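Local structure of peroxisomal membrane protein LPX1 (Saccharomyces cerevisiae, 2Y6U) at residues Gly147-Leu152 with Gln270-Phe275; Phe162-Leu167 with His342-Thr347; Phe275-Val280 with Gln303-Lys308; His314-Pro319 with Ile334-His339. The protein hydrolyses acyl esters, with lipase and phospholipase A activity, as an alpha/beta hydrolase of the peroxisome. One frame throughout, in Å; residues are numbered along the deposited sequence. Where two conformers were deposited one is given.

Contact 1: Gly147-Leu152 with Gln270-Phe275; sequences GGFQAL and QTFAPF
The hydrogen bond from Ala151 N to Gly147 O, 2.8 Å long, closes the helical turn from which Phe149 reaches across to Phe272 and Ala273. No polar bond crosses between the two segments; what joins them is an aromatic pair and a little aliphatic packing, all of it buried. The two phenylalanine rings form an offset edge-to-face stack, Phe272 turning its edge toward the face of Phe149, with centroids 5.5 Å apart and planes at 83°. The touch is made at the far end of Phe149, where CZ comes within 3.6 Å of Phe272 CD1 and lies near the plane of the Phe272 ring. Beside it, Phe149 CE2 approaches Ala273 CA at 4.0 Å, so the start of helix 273-279 rests on the rim of the ring and not over its face. Phe149 gets this reach by extending CG anti to its backbone N (chi1 -180°). Phe272, at the N-cap position, instead folds its ring between its own N and carbonyl carbon (chi1 57°), which places it beside the helix start. Gly147 fits the last glycine of a GxSxG pattern consistent with the nucleophile elbow of alpha/beta hydrolases, and Phe149 lies two residues further along the same helix. Trp114 meets both rings, edge-to-face in the case of Phe149, and Ile115 of helix 114-125 touches both as well. Helix 146-157 lies between the central sheet and helix 273-279: Ala151 and Leu152 touch strand 164-168, and Leu152 also reaches Leu276.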
# COMPACT_ATOMS: atom_id res chain seq x y z
N GLY A 147 -4.16 16.99 -0.81
CA GLY A 147 -4.24 16.14 -1.97
C GLY A 147 -2.90 16.00 -2.67
O GLY A 147 -2.59 14.98 -3.26
N GLY A 148 -2.08 17.03 -2.56
CA GLY A 148 -0.72 17.02 -3.11
C GLY A 148 0.14 16.10 -2.29
O GLY A 148 0.93 15.32 -2.86
N PHE A 149 0.09 16.28 -0.97
CA PHE A 149 0.76 15.28 -0.09
C PHE A 149 0.33 13.86 -0.55
O PHE A 149 1.17 12.93 -0.64
CB PHE A 149 0.38 15.55 1.36
CG PHE A 149 0.98 14.61 2.37
CD1 PHE A 149 0.48 13.29 2.50
CD2 PHE A 149 2.01 15.03 3.20
CE1 PHE A 149 1.03 12.44 3.47
CE2 PHE A 149 2.55 14.21 4.17
CZ PHE A 149 2.07 12.89 4.31
N GLN A 150 -0.98 13.65 -0.68
CA GLN A 150 -1.52 12.32 -0.99
C GLN A 150 -1.13 11.77 -2.34
O GLN A 150 -0.87 10.61 -2.44
CB GLN A 150 -3.02 12.28 -0.76
CG GLN A 150 -3.36 12.50 0.71
CD GLN A 150 -4.85 12.58 0.94
OE1 GLN A 150 -5.56 13.24 0.18
NE2 GLN A 150 -5.32 11.97 2.00
N ALA A 151 -0.96 12.66 -3.31
CA ALA A 151 -0.43 12.26 -4.63
C ALA A 151 0.95 11.63 -4.49
O ALA A 151 1.22 10.61 -5.07
CB ALA A 151 -0.39 13.46 -5.60
N LEU A 152 1.85 12.32 -3.79
CA LEU A 152 3.16 11.78 -3.47
C LEU A 152 3.12 10.45 -2.72
O LEU A 152 3.79 9.49 -3.09
CB LEU A 152 3.98 12.81 -2.66
CG LEU A 152 4.41 14.06 -3.37
CD1 LEU A 152 4.87 15.20 -2.37
CD2 LEU A 152 5.54 13.71 -4.40
N GLN A 270 2.25 15.69 12.45
CA GLN A 270 3.45 15.08 12.88
C GLN A 270 3.40 13.56 12.94
O GLN A 270 4.44 12.88 13.02
CB GLN A 270 3.86 15.61 14.26
CG GLN A 270 3.95 17.13 14.22
CD GLN A 270 2.61 17.90 14.44
OE1 GLN A 270 1.43 17.34 14.44
NE2 GLN A 270 2.79 19.24 14.63
N THR A 271 2.20 13.00 12.88
CA THR A 271 2.12 11.54 13.09
C THR A 271 2.26 10.82 11.71
O THR A 271 2.31 9.57 11.68
CB THR A 271 0.73 11.12 13.67
OG1 THR A 271 -0.26 11.46 12.69
CG2 THR A 271 0.42 11.85 15.02
N PHE A 272 2.30 11.51 10.59
CA PHE A 272 2.46 10.86 9.31
C PHE A 272 3.37 11.58 8.32
O PHE A 272 3.80 11.01 7.32
CB PHE A 272 1.02 10.60 8.67
CG PHE A 272 0.19 11.82 8.51
CD1 PHE A 272 0.46 12.68 7.50
CD2 PHE A 272 -0.86 12.14 9.40
CE1 PHE A 272 -0.20 13.85 7.35
CE2 PHE A 272 -1.58 13.28 9.23
CZ PHE A 272 -1.26 14.14 8.18
N ALA A 273 3.66 12.88 8.52
CA ALA A 273 4.46 13.58 7.57
C ALA A 273 5.93 12.96 7.52
O ALA A 273 6.45 12.95 6.46
CB ALA A 273 4.53 15.16 7.86
N PRO A 274 6.54 12.54 8.62
CA PRO A 274 7.94 12.09 8.51
C PRO A 274 8.11 10.93 7.53
O PRO A 274 9.08 10.88 6.80
CB PRO A 274 8.26 11.66 9.93
CG PRO A 274 7.53 12.79 10.77
CD PRO A 274 6.21 12.71 10.06
N PHE A 275 7.13 10.05 7.53
CA PHE A 275 7.14 8.89 6.61
C PHE A 275 7.17 9.33 5.14
O PHE A 275 7.98 8.89 4.35
CB PHE A 275 5.93 8.01 6.87
CG PHE A 275 5.87 6.82 5.89
CD1 PHE A 275 6.61 5.70 6.12
CD2 PHE A 275 5.21 6.93 4.72
CE1 PHE A 275 6.57 4.61 5.21
CE2 PHE A 275 5.15 5.85 3.84
CZ PHE A 275 5.82 4.71 4.09

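Contact 2: Phe162-Leu167 with His342-Thr347; sequences FHLLIL and HEFVLT
Leu164 and Phe344 pack where helix 330-347 lies against strand 164-168, one of the parallel strands in the central sheet of the alpha/beta hydrolase fold. The tight part is a CH-pi contact: Leu164 CB stands over one face of the Phe344 ring, 4.2 Å from its centroid and only 5° off the ring normal. The leucine continues past the ring with CG anti to the backbone N (chi1 175°), bringing CD2 to 4.1 Å from Phe344 CB, while the other branch, CD1, approaches Phe344 CD1. The two side chains run past one another in opposite directions. Toward the solvent the packing thins out. His163, partly exposed, gives the outer end of the ring its CB and its backbone O, while its imidazole leads away and ND1 is hydrogen-bonded to Asn139 N on strand 137-144. Within 342-347 it is Phe344 that makes the contact with 162-167; further along the helix Leu346 and Thr347 are poorly ordered. At the outer end of the Phe344 ring the nearest neighbour is a backbone oxygen: His163 O comes obliquely to 3.4 Å from Phe344 CZ.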
# COMPACT_ATOMS: atom_id res chain seq x y z
N PHE A 162 0.66 5.91 -11.20
CA PHE A 162 0.63 7.22 -11.83
C PHE A 162 1.94 7.49 -12.61
O PHE A 162 3.02 7.35 -12.06
CB PHE A 162 0.28 8.32 -10.80
CG PHE A 162 -1.05 8.17 -10.22
CD1 PHE A 162 -2.18 8.36 -10.95
CD2 PHE A 162 -1.19 7.94 -8.86
CE1 PHE A 162 -3.44 8.15 -10.39
CE2 PHE A 162 -2.46 7.78 -8.29
CZ PHE A 162 -3.56 7.90 -9.05
N HIS A 163 1.82 7.98 -13.81
CA HIS A 163 2.97 8.30 -14.62
C HIS A 163 3.41 9.76 -14.45
O HIS A 163 4.51 10.09 -14.79
CB HIS A 163 2.60 8.06 -16.08
CG HIS A 163 2.18 6.65 -16.35
ND1 HIS A 163 0.85 6.26 -16.32
CD2 HIS A 163 2.91 5.51 -16.55
CE1 HIS A 163 0.78 4.94 -16.54
NE2 HIS A 163 2.02 4.46 -16.67
N LEU A 164 2.48 10.61 -14.08
CA LEU A 164 2.70 12.07 -13.97
C LEU A 164 1.97 12.56 -12.71
O LEU A 164 0.78 12.19 -12.47
CB LEU A 164 2.13 12.75 -15.21
CG LEU A 164 2.16 14.28 -15.20
CD1 LEU A 164 3.67 14.75 -15.21
CD2 LEU A 164 1.43 14.81 -16.44
N LEU A 165 2.66 13.35 -11.88
CA LEU A 165 2.11 13.95 -10.65
C LEU A 165 2.06 15.43 -10.86
O LEU A 165 3.06 16.03 -11.36
CB LEU A 165 3.00 13.65 -9.46
CG LEU A 165 2.83 12.28 -8.80
CD1 LEU A 165 3.10 11.04 -9.68
CD2 LEU A 165 3.68 12.35 -7.50
N ILE A 166 0.94 16.05 -10.53
CA ILE A 166 0.80 17.48 -10.60
C ILE A 166 0.33 17.93 -9.20
O ILE A 166 -0.75 17.56 -8.72
CB ILE A 166 -0.21 17.94 -11.65
CG1 ILE A 166 0.17 17.37 -13.04
CG2 ILE A 166 -0.28 19.51 -11.61
CD1 ILE A 166 -0.74 17.80 -14.19
N LEU A 167 1.19 18.63 -8.51
CA LEU A 167 0.96 19.04 -7.15
C LEU A 167 0.71 20.52 -7.12
O LEU A 167 1.59 21.32 -7.51
CB LEU A 167 2.22 18.68 -6.33
CG LEU A 167 2.85 17.31 -6.51
CD1 LEU A 167 4.12 17.20 -5.62
CD2 LEU A 167 1.88 16.18 -6.18
N HIS A 342 0.00 17.45 -22.10
CA HIS A 342 0.33 17.36 -23.52
C HIS A 342 1.81 17.07 -23.75
O HIS A 342 2.15 16.15 -24.51
CB HIS A 342 -0.03 18.69 -24.23
CG HIS A 342 0.27 18.71 -25.68
ND1 HIS A 342 -0.54 18.09 -26.61
CD2 HIS A 342 1.27 19.29 -26.38
CE1 HIS A 342 -0.05 18.30 -27.83
NE2 HIS A 342 1.06 19.01 -27.72
N GLU A 343 2.70 17.81 -23.11
CA GLU A 343 4.12 17.58 -23.35
C GLU A 343 4.50 16.15 -22.88
O GLU A 343 5.28 15.47 -23.50
CB GLU A 343 4.97 18.61 -22.58
CG GLU A 343 4.86 20.05 -23.09
CD GLU A 343 5.34 20.25 -24.55
OE1 GLU A 343 6.30 19.59 -25.02
OE2 GLU A 343 4.74 21.08 -25.25
N PHE A 344 3.94 15.73 -21.75
CA PHE A 344 4.29 14.41 -21.20
C PHE A 344 3.92 13.28 -22.16
O PHE A 344 4.76 12.42 -22.50
CB PHE A 344 3.65 14.24 -19.79
CG PHE A 344 3.96 12.92 -19.15
CD1 PHE A 344 5.13 12.75 -18.45
CD2 PHE A 344 3.14 11.81 -19.33
CE1 PHE A 344 5.53 11.50 -17.96
CE2 PHE A 344 3.51 10.53 -18.78
CZ PHE A 344 4.73 10.39 -18.14
N VAL A 345 2.67 13.30 -22.67
CA VAL A 345 2.24 12.31 -23.66
C VAL A 345 3.13 12.29 -24.93
O VAL A 345 3.56 11.23 -25.40
CB VAL A 345 0.79 12.54 -24.10
CG1 VAL A 345 0.38 11.47 -25.15
CG2 VAL A 345 -0.15 12.58 -22.91
N LEU A 346 3.46 13.46 -25.44
CA LEU A 346 4.25 13.56 -26.64
C LEU A 346 5.59 12.86 -26.54
O LEU A 346 6.06 12.31 -27.54
CB LEU A 346 4.45 15.03 -27.05
CG LEU A 346 3.43 15.60 -28.04
CD1 LEU A 346 3.93 16.94 -28.56
CD2 LEU A 346 3.17 14.66 -29.24
N THR A 347 6.21 12.87 -25.37
CA THR A 347 7.50 12.24 -25.19
C THR A 347 7.41 10.84 -24.56
O THR A 347 8.43 10.20 -24.30
CB THR A 347 8.42 13.16 -24.34
OG1 THR A 347 7.87 13.34 -23.05
CG2 THR A 347 8.59 14.56 -24.99

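Contact 3: Phe275-Val280 with Gln303-Lys308; sequences FLISNV and QLFLQK
Helix 300-309 is the connecting helix of a beta-alpha-beta crossover between parallel strands 286-292 and 313-318 of the alpha/beta hydrolase sheet, and its Phe305 packs against Ile277 and Val280 of segment 275-280. Phe305 holds CG anti to its backbone N (chi1 167°) and drives its ring edge-first toward them. CZ, the outermost atom, comes to 3.3 Å from Ile277 O and to 3.7 Å from Ile277 CG2. On the neighbouring rim position CE2 lies 3.9 Å from Val280 CG2, near the ring plane. The next residue, Leu306, crosses Val280 at about a right angle, its CD2 4.2 Å from Val280 CG1, so Val280 is touched by both residues. On the other flank of helix 273-279, Asn279 ND2 donates to Phe275 O at 2.8 Å and sits 3.6 Å above the plane of the Phe275 ring, over its centre. That flank faces the second subunit and is mixed: Asn279 OD1 and Ser278 OG bond to Asn279 ND2 and Lys281 NZ of the other chain, and Phe275 meets its Phe282 edge-to-face. Toward Phe305 and Leu306, by contrast, the contact is apolar but for Ile277 O, set against the ring's hydrogen-bearing edge; that placing is probably favourable, since the C-H edge carries partial positive charge.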
# COMPACT_ATOMS: atom_id res chain seq x y z
N PHE A 275 7.13 10.05 7.53
CA PHE A 275 7.14 8.89 6.61
C PHE A 275 7.17 9.33 5.14
O PHE A 275 7.98 8.89 4.35
CB PHE A 275 5.93 8.01 6.87
CG PHE A 275 5.87 6.82 5.89
CD1 PHE A 275 6.61 5.70 6.12
CD2 PHE A 275 5.21 6.93 4.72
CE1 PHE A 275 6.57 4.61 5.21
CE2 PHE A 275 5.15 5.85 3.84
CZ PHE A 275 5.82 4.71 4.09
N LEU A 276 6.35 10.32 4.80
CA LEU A 276 6.30 10.88 3.45
C LEU A 276 7.59 11.60 3.11
O LEU A 276 8.22 11.30 2.08
CB LEU A 276 5.04 11.73 3.20
CG LEU A 276 5.21 12.18 1.72
CD1 LEU A 276 4.97 10.93 0.74
CD2 LEU A 276 4.72 13.44 1.29
N ILE A 277 8.09 12.45 4.02
CA ILE A 277 9.26 13.19 3.86
C ILE A 277 10.42 12.28 3.59
O ILE A 277 11.26 12.58 2.70
CB ILE A 277 9.53 14.13 5.05
CG1 ILE A 277 8.40 15.21 5.13
CG2 ILE A 277 10.95 14.73 5.07
CD1 ILE A 277 8.36 15.94 6.48
N SER A 278 10.51 11.21 4.35
CA SER A 278 11.63 10.27 4.20
C SER A 278 11.65 9.50 2.80
O SER A 278 12.68 8.88 2.43
CB SER A 278 11.54 9.24 5.30
OG SER A 278 12.69 8.41 5.28
N ASN A 279 10.52 9.48 2.14
CA ASN A 279 10.26 8.72 0.95
C ASN A 279 10.10 9.48 -0.34
O ASN A 279 9.99 8.87 -1.45
CB ASN A 279 9.09 7.74 1.17
CG ASN A 279 9.54 6.62 2.02
OD1 ASN A 279 10.52 5.94 1.65
ND2 ASN A 279 9.00 6.48 3.24
N VAL A 280 10.07 10.80 -0.28
CA VAL A 280 10.00 11.61 -1.51
C VAL A 280 11.15 11.26 -2.50
O VAL A 280 10.93 11.24 -3.72
CB VAL A 280 9.95 13.12 -1.17
CG1 VAL A 280 10.00 13.96 -2.50
CG2 VAL A 280 8.60 13.41 -0.52
N GLN A 303 8.53 24.14 -0.14
CA GLN A 303 8.90 24.15 -1.53
C GLN A 303 10.31 23.71 -1.84
O GLN A 303 10.53 22.93 -2.81
CB GLN A 303 8.65 25.59 -2.10
CG GLN A 303 8.86 25.66 -3.58
CD GLN A 303 8.75 27.07 -4.13
OE1 GLN A 303 7.94 27.88 -3.63
NE2 GLN A 303 9.65 27.41 -5.02
N LEU A 304 11.29 24.17 -1.07
CA LEU A 304 12.66 23.86 -1.37
C LEU A 304 12.98 22.37 -1.17
O LEU A 304 13.89 21.80 -1.84
CB LEU A 304 13.61 24.74 -0.58
CG LEU A 304 13.36 26.27 -0.89
CD1 LEU A 304 14.35 27.00 -0.24
CD2 LEU A 304 13.20 26.70 -2.37
N PHE A 305 12.29 21.77 -0.23
CA PHE A 305 12.51 20.34 0.03
C PHE A 305 12.09 19.52 -1.24
O PHE A 305 12.79 18.62 -1.62
CB PHE A 305 11.75 19.88 1.26
CG PHE A 305 11.69 18.38 1.39
CD1 PHE A 305 12.80 17.68 1.85
CD2 PHE A 305 10.55 17.70 1.03
CE1 PHE A 305 12.75 16.29 1.93
CE2 PHE A 305 10.52 16.37 1.11
CZ PHE A 305 11.58 15.67 1.51
N LEU A 306 10.97 19.86 -1.83
CA LEU A 306 10.49 19.20 -2.99
C LEU A 306 11.38 19.35 -4.18
O LEU A 306 11.77 18.39 -4.83
CB LEU A 306 9.08 19.58 -3.30
CG LEU A 306 8.10 19.14 -2.25
CD1 LEU A 306 6.75 19.68 -2.66
CD2 LEU A 306 8.02 17.60 -2.00
N GLN A 307 11.88 20.57 -4.36
CA GLN A 307 12.84 20.81 -5.40
C GLN A 307 14.14 20.06 -5.26
O GLN A 307 14.78 19.75 -6.24
CB GLN A 307 13.06 22.35 -5.53
CG GLN A 307 14.35 22.83 -5.57
CD GLN A 307 14.45 24.37 -5.60
OE1 GLN A 307 13.45 25.07 -5.78
NE2 GLN A 307 15.62 24.87 -5.28
N LYS A 308 14.64 19.91 -4.04
CA LYS A 308 15.88 19.26 -3.81
C LYS A 308 15.74 17.73 -3.86
O LYS A 308 16.72 17.02 -3.96
CB LYS A 308 16.41 19.68 -2.43
CG LYS A 308 16.95 21.09 -2.41
CD LYS A 308 17.15 21.66 -1.02
CE LYS A 308 17.81 23.06 -1.07
NZ LYS A 308 17.58 23.83 0.19

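Contact 4: His314-Pro319 with Ile334-His339; sequences HLDVIP and IERINH
Strand 314-318 and helix 334-339 run nearly antiparallel, at 158° with their axes 10.5 Å apart, and come closest in backbone at Asp316 and Arg336. Those two residues form a salt bridge, Arg336 NH1 donating to Asp316 OD1 at 2.9 Å. The same oxygen accepts from His314 NE2 at 3.1 Å, two residues back on the strand. The two donors reach OD1 from opposite faces of the carboxylate, each well out of its plane, and the guanidinium stands 86° to that plane. OD2 is taken by His340 NE2, so both oxygens of this buried carboxylate are engaged, which probably favours its ionised form. Strand 313-318 is an outermost strand of the central alpha/beta hydrolase sheet within this chain; after the short helix 325-328 the chain enters helix 330-347, which folds back over the sheet. Arg336 is bent at chi2 and chi3, which turns its other edge to Glu335: NE meets OE1 at 2.8 Å and NH2 meets OE2 at 2.9 Å, a side-on, two-nitrogen grip. Deeper along the arginine, Ile318 CD1 packs on Arg336 CG at 4.0 Å. Arg336 NH2 also lies 3.5 Å above the plane of the His339 ring, displaced toward its rim.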
# COMPACT_ATOMS: atom_id res chain seq x y z
N HIS A 314 9.53 20.01 -11.95
CA HIS A 314 9.31 21.25 -12.66
C HIS A 314 8.44 22.14 -11.82
O HIS A 314 7.35 21.71 -11.40
CB HIS A 314 8.61 21.00 -13.97
CG HIS A 314 8.21 22.27 -14.70
ND1 HIS A 314 8.95 22.83 -15.72
CD2 HIS A 314 7.18 23.13 -14.49
CE1 HIS A 314 8.34 23.91 -16.17
NE2 HIS A 314 7.30 24.15 -15.40
N LEU A 315 8.85 23.38 -11.57
CA LEU A 315 8.04 24.34 -10.83
C LEU A 315 7.33 25.28 -11.83
O LEU A 315 7.96 25.79 -12.81
CB LEU A 315 8.93 25.23 -9.89
CG LEU A 315 8.13 26.24 -9.01
CD1 LEU A 315 7.38 25.51 -7.83
CD2 LEU A 315 9.07 27.40 -8.64
N ASP A 316 6.03 25.55 -11.59
CA ASP A 316 5.32 26.64 -12.27
C ASP A 316 4.78 27.59 -11.23
O ASP A 316 4.18 27.15 -10.26
CB ASP A 316 4.06 26.22 -12.99
CG ASP A 316 4.31 25.63 -14.25
OD1 ASP A 316 5.03 26.27 -15.10
OD2 ASP A 316 3.90 24.47 -14.35
N VAL A 317 5.01 28.85 -11.40
CA VAL A 317 4.58 29.86 -10.40
C VAL A 317 3.41 30.61 -11.07
O VAL A 317 3.55 31.12 -12.18
CB VAL A 317 5.73 30.79 -10.04
CG1 VAL A 317 5.32 31.96 -9.16
CG2 VAL A 317 6.89 30.01 -9.31
N ILE A 318 2.28 30.66 -10.40
CA ILE A 318 1.13 31.34 -10.90
C ILE A 318 1.17 32.73 -10.42
O ILE A 318 1.07 32.97 -9.22
CB ILE A 318 -0.22 30.62 -10.45
CG1 ILE A 318 -0.30 29.13 -10.79
CG2 ILE A 318 -1.45 31.38 -11.08
CD1 ILE A 318 -0.11 28.81 -12.27
N PRO A 319 1.31 33.73 -11.36
CA PRO A 319 1.45 35.06 -10.89
C PRO A 319 0.17 35.47 -10.18
O PRO A 319 -0.87 35.11 -10.60
CB PRO A 319 1.67 35.92 -12.20
CG PRO A 319 1.23 35.07 -13.28
CD PRO A 319 1.20 33.64 -12.82
N ILE A 334 -5.46 25.42 -15.03
CA ILE A 334 -5.84 24.50 -16.07
C ILE A 334 -4.90 24.58 -17.27
O ILE A 334 -4.49 23.54 -17.86
CB ILE A 334 -7.28 24.77 -16.46
CG1 ILE A 334 -8.21 24.32 -15.35
CG2 ILE A 334 -7.65 24.10 -17.81
CD1 ILE A 334 -9.65 24.96 -15.45
N GLU A 335 -4.50 25.80 -17.60
CA GLU A 335 -3.59 25.98 -18.73
C GLU A 335 -2.31 25.29 -18.47
O GLU A 335 -1.80 24.64 -19.37
CB GLU A 335 -3.36 27.44 -19.10
CG GLU A 335 -2.40 27.59 -20.23
CD GLU A 335 -0.87 27.53 -19.81
OE1 GLU A 335 -0.53 27.78 -18.61
OE2 GLU A 335 -0.02 27.28 -20.70
N ARG A 336 -1.83 25.32 -17.22
CA ARG A 336 -0.67 24.54 -16.89
C ARG A 336 -0.84 23.04 -16.91
O ARG A 336 -0.00 22.33 -17.43
CB ARG A 336 -0.07 24.93 -15.53
CG ARG A 336 0.35 26.35 -15.42
CD ARG A 336 1.77 26.52 -16.01
NE ARG A 336 1.77 26.70 -17.42
CZ ARG A 336 2.80 26.46 -18.24
NH1 ARG A 336 4.06 26.06 -17.82
NH2 ARG A 336 2.57 26.69 -19.51
N ILE A 337 -1.90 22.56 -16.32
CA ILE A 337 -2.16 21.15 -16.28
C ILE A 337 -2.23 20.63 -17.76
O ILE A 337 -1.57 19.62 -18.13
CB ILE A 337 -3.49 20.88 -15.60
CG1 ILE A 337 -3.43 21.17 -14.08
CG2 ILE A 337 -3.97 19.44 -15.95
CD1 ILE A 337 -4.76 21.07 -13.30
N ASN A 338 -2.93 21.35 -18.63
CA ASN A 338 -3.04 20.90 -20.03
C ASN A 338 -1.68 20.89 -20.73
O ASN A 338 -1.37 19.99 -21.51
CB ASN A 338 -4.03 21.77 -20.80
CG ASN A 338 -5.47 21.54 -20.35
OD1 ASN A 338 -5.75 20.54 -19.62
ND2 ASN A 338 -6.36 22.46 -20.70
N HIS A 339 -0.90 21.95 -20.51
CA HIS A 339 0.40 22.05 -21.09
C HIS A 339 1.23 20.84 -20.69
O HIS A 339 1.84 20.14 -21.54
CB HIS A 339 1.11 23.37 -20.60
CG HIS A 339 2.56 23.41 -20.95
ND1 HIS A 339 2.99 23.64 -22.24
CD2 HIS A 339 3.68 23.21 -20.20
CE1 HIS A 339 4.31 23.63 -22.26
NE2 HIS A 339 4.75 23.34 -21.05

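Overall arrangement
Following the chain, 147-152 comes first and 162-167 next, helix 146-157 packing on strand 164-168 before either segment meets its partner. Contact 1 closes a loop of 117 residues at 270-275, and contact 2 waits until 342-347, so the two cross. Contacts 3 and 4 are nested in the loop of contact 2, one after the other: 275-280 finds 303-308, joining helices 273-279 and 300-309, then 314-319 finds 334-339. Contacts 1 and 3 share Phe275, and both also touch the second subunit; within the chain, Leu276 touches Phe149. Contacts 2 and 4 lay helix 330-347 on the central sheet, where Ile166 meets Ile337. Gln303 on Leu315 joins contact 3 to contact 4.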